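Local coordinates for AB hydrolase-1 domain-containing protein (Parabacteroides distasonis, PDB 4Q34) that is a putative esterase of the alpha/beta hydrolase family that probably cleaves ester bonds, though its natural substrate is not established, at residues E70-I75 with E308-L313. Sequence-based numbering, arbitrary orientation.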
loop_
_atom_site.group_PDB
_atom_site.type_symbol
_atom_site.label_atom_id
_atom_site.label_comp_id
_atom_site.label_asym_id
_atom_site.label_seq_id
_atom_site.Cartn_x
_atom_site.Cartn_y
_atom_site.Cartn_z
ATOM N N GLU A 70 9.999 11.679 9.827
ATOM C CA GLU A 70 8.542 11.704 9.670
ATOM C C GLU A 70 8.136 12.549 8.487
ATOM O O GLU A 70 8.730 13.610 8.219
ATOM C CB GLU A 70 7.905 12.288 10.933
ATOM C CG GLU A 70 8.029 11.377 12.133
ATOM C CD GLU A 70 7.091 11.864 13.212
ATOM O OE1 GLU A 70 6.985 13.108 13.366
ATOM O OE2 GLU A 70 6.404 11.036 13.819
ATOM N N GLY A 71 7.104 12.072 7.780
ATOM C CA GLY A 71 6.438 12.815 6.753
ATOM C C GLY A 71 5.121 13.396 7.200
ATOM O O GLY A 71 4.739 13.360 8.396
ATOM N N PHE A 72 4.408 13.954 6.212
ATOM C CA PHE A 72 3.154 14.653 6.451
ATOM C C PHE A 72 2.093 13.762 7.108
ATOM O O PHE A 72 1.261 14.245 7.871
ATOM C CB PHE A 72 2.605 15.239 5.130
ATOM C CG PHE A 72 3.210 16.569 4.746
ATOM C CD1 PHE A 72 4.374 17.044 5.343
ATOM C CD2 PHE A 72 2.587 17.376 3.808
ATOM C CE1 PHE A 72 4.914 18.277 4.963
ATOM C CE2 PHE A 72 3.116 18.603 3.434
ATOM C CZ PHE A 72 4.271 19.064 4.036
ATOM N N GLN A 73 2.111 12.467 6.786
ATOM C CA GLN A 73 1.193 11.540 7.427
ATOM C C GLN A 73 1.232 11.689 8.975
ATOM O O GLN A 73 0.187 11.776 9.643
ATOM C CB GLN A 73 1.507 10.103 7.033
ATOM C CG GLN A 73 0.552 9.096 7.683
ATOM C CD GLN A 73 0.743 7.683 7.176
ATOM O OE1 GLN A 73 1.821 7.297 6.791
ATOM N NE2 GLN A 73 -0.351 6.916 7.103
ATOM N N ASN A 74 2.445 11.641 9.533
ATOM C CA ASN A 74 2.658 11.768 10.961
ATOM C C ASN A 74 2.539 13.209 11.455
ATOM O O ASN A 74 1.912 13.463 12.517
ATOM C CB ASN A 74 4.024 11.225 11.359
ATOM C CG ASN A 74 4.113 9.710 11.304
ATOM O OD1 ASN A 74 3.372 9.026 10.567
ATOM N ND2 ASN A 74 5.037 9.180 12.066
ATOM N N ILE A 75 3.121 14.133 10.703
ATOM C CA ILE A 75 3.160 15.528 11.124
ATOM C C ILE A 75 1.753 16.122 11.270
ATOM O O ILE A 75 1.448 16.779 12.263
ATOM C CB ILE A 75 3.972 16.360 10.132
ATOM C CG1 ILE A 75 5.436 15.960 10.205
ATOM C CG2 ILE A 75 3.822 17.888 10.393
ATOM C CD1 ILE A 75 6.275 16.441 9.036
ATOM N N GLU A 308 9.401 22.772 8.264
ATOM C CA GLU A 308 9.209 24.159 7.872
ATOM C C GLU A 308 8.208 24.238 6.726
ATOM O O GLU A 308 7.397 25.159 6.667
ATOM C CB GLU A 308 10.544 24.811 7.453
ATOM C CG GLU A 308 11.614 24.785 8.541
ATOM C CD GLU A 308 12.928 25.416 8.094
ATOM O OE1 GLU A 308 12.925 26.571 7.651
ATOM O OE2 GLU A 308 13.973 24.749 8.196
ATOM N N VAL A 309 8.252 23.265 5.805
ATOM C CA VAL A 309 7.311 23.231 4.665
ATOM C C VAL A 309 5.882 23.015 5.251
ATOM O O VAL A 309 4.937 23.713 4.883
ATOM C CB VAL A 309 7.706 22.142 3.667
ATOM C CG1 VAL A 309 6.678 22.022 2.563
ATOM C CG2 VAL A 309 9.096 22.423 3.037
ATOM N N ALA A 310 5.791 22.118 6.220
ATOM C CA ALA A 310 4.517 21.823 6.897
ATOM C C ALA A 310 3.996 23.059 7.634
ATOM O O ALA A 310 2.816 23.355 7.586
ATOM C CB ALA A 310 4.656 20.647 7.852
ATOM N N ASP A 311 4.884 23.819 8.289
ATOM C CA ASP A 311 4.449 25.017 8.976
ATOM C C ASP A 311 3.787 26.052 8.042
ATOM O O ASP A 311 2.813 26.729 8.411
ATOM C CB ASP A 311 5.622 25.693 9.719
ATOM C CG ASP A 311 6.116 24.898 10.934
ATOM O OD1 ASP A 311 5.417 24.000 11.432
ATOM O OD2 ASP A 311 7.252 25.180 11.386
ATOM N N LEU A 312 4.334 26.168 6.836
ATOM C CA LEU A 312 3.778 27.061 5.816
ATOM C C LEU A 312 2.388 26.620 5.451
ATOM O O LEU A 312 1.468 27.444 5.358
ATOM C CB LEU A 312 4.615 27.074 4.535
ATOM C CG LEU A 312 5.862 27.938 4.529
ATOM C CD1 LEU A 312 6.577 27.625 3.228
ATOM C CD2 LEU A 312 5.506 29.413 4.654
ATOM N N LEU A 313 2.224 25.324 5.233
ATOM C CA LEU A 313 0.903 24.810 4.954
ATOM C C LEU A 313 -0.072 25.035 6.143
ATOM O O LEU A 313 -1.221 25.470 5.932
ATOM C CB LEU A 313 0.951 23.324 4.556
ATOM C CG LEU A 313 -0.399 22.669 4.231
ATOM C CD1 LEU A 313 -1.198 23.387 3.153
ATOM C CD2 LEU A 313 -0.163 21.206 3.886
#
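F72 reaches from the first turn of helix 72-78 to the side of helix 306-319, where A310, V309 and L313 receive its ring. The two helices belong to an alpha/beta hydrolase fold, and 306-319 is the last helix of the chain. From CB, which points toward the other helix, chi1 of -83° sets CG anti to the carbonyl carbon, and beyond CG it is the far ring atoms CE1, CZ and CE2 that do the touching. CE1 comes within 3.7 Å of A310 CB, an oblique approach. CZ, the tip, lies 4.0 Å from A310 CA and also meets V309 CG1, which comes in at the ring's rim, at 4.1 Å. On the other flank CE2 touches L313 CD2 at 4.2 Å. An alanine suits position 310 because its single methyl lets the ring tip come close to the helix backbone, while the branched V309 and L313 offer methyls to CZ and CE2. No hydrogen bond joins the segments; the contact is buried and wholly apolar. An alanine in place of F72 would probably leave a gap against A310 and take the ring away from V309 CG1 and L313 CD2. The ring also packs edge-to-face with F76, and V309 and L313 rest in turn on Y198 of strand 192-198, so the contact sits beside the central sheet. G71 occupies the N-cap position, and its carbonyl O accepts the backbone N-H of I75. Near this helix start, N74 ND2 donates to E70 OE2 at 2.9 Å, nearly straight at 170°, from above the carboxylate plane. One turn on from G71, I75 adds a second apolar touch: its CG2, anti to the backbone N, lies 3.8 Å from the same A310 CB that meets F72 CE1.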